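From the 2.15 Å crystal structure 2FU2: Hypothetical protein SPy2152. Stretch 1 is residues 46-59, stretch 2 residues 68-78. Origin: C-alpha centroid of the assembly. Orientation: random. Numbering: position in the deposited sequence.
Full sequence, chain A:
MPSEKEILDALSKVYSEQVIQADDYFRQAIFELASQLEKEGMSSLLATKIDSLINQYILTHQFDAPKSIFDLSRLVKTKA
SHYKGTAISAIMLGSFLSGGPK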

# COMPACT_ATOMS: atom_id res chain seq x y z
N LEU A 46 6.79 -7.87 -5.20
CA LEU A 46 5.59 -7.31 -4.60
C LEU A 46 5.92 -5.97 -3.89
O LEU A 46 5.13 -5.01 -3.93
N ALA A 47 7.09 -5.93 -3.26
CA ALA A 47 7.57 -4.76 -2.58
C ALA A 47 7.59 -3.64 -3.61
O ALA A 47 7.08 -2.55 -3.37
N THR A 48 8.15 -3.97 -4.77
CA THR A 48 8.32 -3.05 -5.90
C THR A 48 7.02 -2.53 -6.39
O THR A 48 6.93 -1.30 -6.58
N LYS A 49 6.02 -3.44 -6.53
CA LYS A 49 4.69 -3.10 -6.94
C LYS A 49 3.97 -2.20 -5.94
O LYS A 49 3.38 -1.22 -6.33
N ILE A 50 4.01 -2.51 -4.66
CA ILE A 50 3.37 -1.61 -3.69
C ILE A 50 4.09 -0.26 -3.68
O ILE A 50 3.48 0.79 -3.75
N ASP A 51 5.41 -0.28 -3.65
CA ASP A 51 6.18 0.97 -3.75
C ASP A 51 5.71 1.87 -4.91
O ASP A 51 5.39 3.06 -4.67
N SER A 52 5.63 1.29 -6.12
CA SER A 52 5.21 2.02 -7.29
C SER A 52 3.81 2.57 -7.11
O SER A 52 3.58 3.73 -7.48
N LEU A 53 2.89 1.75 -6.57
CA LEU A 53 1.51 2.20 -6.38
C LEU A 53 1.42 3.36 -5.35
O LEU A 53 0.78 4.39 -5.60
N ILE A 54 2.13 3.24 -4.23
CA ILE A 54 2.13 4.28 -3.20
C ILE A 54 2.87 5.53 -3.65
O ILE A 54 2.37 6.64 -3.44
N ASN A 55 4.01 5.39 -4.32
CA ASN A 55 4.62 6.59 -4.96
C ASN A 55 3.62 7.33 -5.83
O ASN A 55 3.50 8.57 -5.72
N GLN A 56 2.91 6.56 -6.69
CA GLN A 56 1.93 7.08 -7.61
C GLN A 56 0.83 7.79 -6.83
O GLN A 56 0.44 8.89 -7.20
N TYR A 57 0.35 7.18 -5.74
CA TYR A 57 -0.68 7.84 -4.93
C TYR A 57 -0.14 9.18 -4.34
O TYR A 57 -0.77 10.29 -4.46
N ILE A 58 1.04 9.09 -3.73
CA ILE A 58 1.63 10.31 -3.07
C ILE A 58 1.83 11.45 -4.09
O ILE A 58 1.39 12.60 -3.88
N LEU A 59 2.47 11.13 -5.20
CA LEU A 59 2.77 12.16 -6.19
C LEU A 59 1.46 12.73 -6.81
O LEU A 59 1.38 13.93 -7.10
N SER A 68 -1.29 6.94 7.14
CA SER A 68 -1.16 5.51 6.85
C SER A 68 -0.45 5.25 5.53
O SER A 68 0.26 4.27 5.36
N ILE A 69 -0.63 6.15 4.59
CA ILE A 69 -0.02 6.05 3.25
C ILE A 69 1.47 6.24 3.38
O ILE A 69 2.27 5.45 2.87
N PHE A 70 1.84 7.24 4.14
CA PHE A 70 3.25 7.45 4.42
C PHE A 70 3.86 6.34 5.26
O PHE A 70 5.04 5.99 5.05
N ASP A 71 3.10 5.83 6.24
CA ASP A 71 3.51 4.71 7.01
C ASP A 71 3.83 3.44 6.17
O ASP A 71 4.95 2.93 6.21
N LEU A 72 2.84 2.94 5.43
CA LEU A 72 3.04 1.96 4.39
C LEU A 72 4.20 2.28 3.46
O LEU A 72 5.08 1.44 3.22
N SER A 73 4.20 3.45 2.90
CA SER A 73 5.34 3.80 2.01
C SER A 73 6.70 3.52 2.67
O SER A 73 7.57 2.94 2.06
N ARG A 74 6.84 3.93 3.95
CA ARG A 74 8.03 3.79 4.70
C ARG A 74 8.45 2.31 4.83
O ARG A 74 9.63 1.94 4.62
N LEU A 75 7.49 1.49 5.20
CA LEU A 75 7.70 0.09 5.37
C LEU A 75 8.20 -0.64 4.12
O LEU A 75 9.10 -1.47 4.23
N VAL A 76 7.57 -0.41 2.96
CA VAL A 76 7.99 -1.11 1.75
C VAL A 76 9.25 -0.49 1.21
O VAL A 76 10.03 -1.20 0.54
N LYS A 77 9.50 0.80 1.47
CA LYS A 77 10.85 1.35 1.14
C LYS A 77 12.01 0.66 1.89
O LYS A 77 13.06 0.41 1.32
N THR A 78 11.80 0.33 3.16
CA THR A 78 12.80 -0.41 3.95
C THR A 78 13.17 -1.77 3.31
O THR A 78 14.34 -2.01 3.04

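Two helices run roughly antiparallel here, their directions 145° apart and their axes 9.2 Å apart at closest approach, so the ends of one face the opposite ends of the other. Together they bury 609 Å², mostly through branched aliphatic side chains, with a polar cluster along one flank.

Ser 68 is too far away to take part, and Ile 69 makes the first real contact. Its CA-to-CB bond points toward the other helix, with chi1 m and chi2 at -123°, between wells. CG2 meets Ile 54 CG2 and Ile 58 CG1, each at 3.8 Å, while CD1 lies over one face of the Tyr 57 ring, 3.9 Å from its centroid, a CH-pi contact. Tyr 57 is t at chi1. One isoleucine thus joins three residues from two successive turns of the partner.

Phe 70 starts away from the interface, but its m rotamer brings the ring end back, and CE1 comes within 3.9 Å of Ile 58 CD1. Ile 58, m then t, touches both Ile 69, through CG1, and this more exposed ring, through CD1. Asp 71 is out of reach.

Leu 72 points in again, t then p. Its CD2 packs 3.6 Å from Ile 54 CD1, and its CD1 lies 4.1 Å from Ile 50 CG2. Ile 54, m at both chi angles, is a hub: its CG2 also sits 3.7 Å from Ser 73 CB, and the CA atoms of Ile 54 and Ser 73 are 6.1 Å apart. Ser 73, t, has its OG 2.7 Å from water 1, which also hydrogen bonds to Asp 51 OD1 and Asn 55 OD1, each at 2.7 Å. The water thereby ties the hydroxyl to the polar flank of the other helix.

Arg 74 points away, and Leu 75 is out of reach. Val 76, m, closes the apolar row: CG1 lies 3.7 Å from Ile 50 CG2, and CG2 is 4.0 Å from the backbone N of Asp 51. Ala 47 meets Val 76 through its backbone, Ala 47 O lying 4.2 Å from Val 76 CB, and its CB points sideways; the CA atoms of the two are 5.7 Å apart.

Lys 77 leaves its helix sideways, but its long m, t, t, m chain carries the amine across. NZ donates to Asp 51 OD1 at 2.8 Å, a salt bridge, and to Asn 55 OD1 at 3.0 Å. Asp 51 is t and Asn 55 m, and both oxygens serve lysine and water alike. The rule to read is a small residue facing a branched one at each near backbone approach, more branched aliphatics along the row, and charge at the margin.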

# COMPACT_ATOMS: atom_id res chain seq x y z
CB LEU A 46 4.94 -8.35 -3.66
CG LEU A 46 3.65 -8.00 -2.86
CD1 LEU A 46 2.55 -7.47 -3.74
CD2 LEU A 46 3.11 -9.20 -2.15
CB ALA A 47 9.00 -5.01 -2.07
CB THR A 48 9.06 -3.72 -7.00
OG1 THR A 48 10.41 -3.81 -6.57
CG2 THR A 48 9.07 -2.84 -8.25
CB LYS A 49 3.83 -4.32 -7.27
CG LYS A 49 4.37 -5.21 -8.35
CD LYS A 49 3.47 -6.42 -8.52
CE LYS A 49 4.09 -7.49 -9.45
NZ LYS A 49 4.78 -6.95 -10.71
CB ILE A 50 3.37 -2.22 -2.27
CG1 ILE A 50 2.52 -3.52 -2.17
CG2 ILE A 50 2.91 -1.14 -1.18
CD1 ILE A 50 3.02 -4.58 -1.10
CB ASP A 51 7.67 0.68 -3.82
CG ASP A 51 8.50 1.90 -3.54
OD1 ASP A 51 8.19 2.65 -2.61
OD2 ASP A 51 9.49 2.12 -4.25
CB SER A 52 5.21 1.14 -8.54
OG SER A 52 6.54 0.70 -8.89
CB LEU A 53 0.59 1.01 -6.01
CG LEU A 53 -0.87 1.32 -5.74
CD1 LEU A 53 -1.56 1.71 -7.04
CD2 LEU A 53 -1.62 0.17 -5.08
CB ILE A 54 2.66 3.75 -1.82
CG1 ILE A 54 1.84 2.55 -1.34
CG2 ILE A 54 2.53 4.83 -0.77
CD1 ILE A 54 0.34 2.92 -1.02
CB ASN A 55 5.86 6.26 -5.77
CG ASN A 55 6.94 5.73 -4.92
OD1 ASN A 55 6.89 5.84 -3.69
ND2 ASN A 55 7.94 5.15 -5.54
CB GLN A 56 1.36 5.93 -8.42
CG GLN A 56 -0.06 6.17 -8.97
CD GLN A 56 -0.52 5.10 -9.98
OE1 GLN A 56 -0.33 3.90 -9.77
NE2 GLN A 56 -1.12 5.53 -11.06
CB TYR A 57 -1.19 6.93 -3.82
CG TYR A 57 -2.31 7.57 -3.15
CD1 TYR A 57 -3.61 7.31 -3.55
CD2 TYR A 57 -2.08 8.55 -2.17
CE1 TYR A 57 -4.70 7.99 -2.95
CE2 TYR A 57 -3.16 9.24 -1.55
CZ TYR A 57 -4.47 8.96 -1.95
OH TYR A 57 -5.53 9.62 -1.38
CB ILE A 58 2.94 9.98 -2.28
CG1 ILE A 58 2.63 8.96 -1.18
CG2 ILE A 58 3.50 11.21 -1.68
CD1 ILE A 58 3.85 8.42 -0.43
CB LEU A 59 3.70 11.59 -7.22
CG LEU A 59 5.12 11.20 -6.75
CD1 LEU A 59 5.94 10.71 -7.95
CD2 LEU A 59 5.87 12.40 -6.13
CB SER A 68 -2.52 4.82 6.87
OG SER A 68 -3.40 5.37 5.91
CB ILE A 69 -0.68 7.05 2.32
CG1 ILE A 69 -2.17 6.69 2.17
CG2 ILE A 69 0.08 7.16 0.95
CD1 ILE A 69 -2.67 6.44 0.76
CB PHE A 70 3.47 8.80 5.07
CG PHE A 70 3.33 9.96 4.09
CD1 PHE A 70 4.26 10.16 3.06
CD2 PHE A 70 2.25 10.86 4.21
CE1 PHE A 70 4.12 11.28 2.15
CE2 PHE A 70 2.11 11.97 3.35
CZ PHE A 70 3.03 12.18 2.32
CB ASP A 71 2.43 4.36 8.04
CG ASP A 71 2.38 5.33 9.21
OD1 ASP A 71 3.24 6.24 9.35
OD2 ASP A 71 1.43 5.17 9.99
CB LEU A 72 1.76 1.80 3.53
CG LEU A 72 1.84 0.80 2.39
CD1 LEU A 72 2.35 -0.61 2.86
CD2 LEU A 72 0.45 0.67 1.76
CB SER A 73 5.31 5.27 1.65
OG SER A 73 6.38 5.59 0.79
CB ARG A 74 7.82 4.42 6.07
CG ARG A 74 8.98 4.19 6.97
CD ARG A 74 8.62 4.06 8.39
NE ARG A 74 9.87 3.90 9.13
CZ ARG A 74 9.98 4.12 10.43
NH1 ARG A 74 8.91 4.51 11.11
NH2 ARG A 74 11.15 3.96 11.02
CB LEU A 75 6.43 -0.59 5.92
CG LEU A 75 5.98 -0.18 7.32
CD1 LEU A 75 4.85 -1.09 7.81
CD2 LEU A 75 7.13 -0.27 8.31
CB VAL A 76 6.90 -1.20 0.60
CG1 VAL A 76 5.74 -1.95 1.08
CG2 VAL A 76 6.45 0.15 0.22
CB LYS A 77 10.94 2.88 1.19
CG LYS A 77 10.37 3.58 -0.11
CD LYS A 77 10.19 5.13 -0.02
CE LYS A 77 9.16 5.64 -1.03
NZ LYS A 77 9.47 5.12 -2.41
CB THR A 78 12.30 -0.54 5.40
OG1 THR A 78 11.94 0.76 5.87
CG2 THR A 78 13.36 -1.10 6.32
O HOH W 1 6.29 4.30 -1.57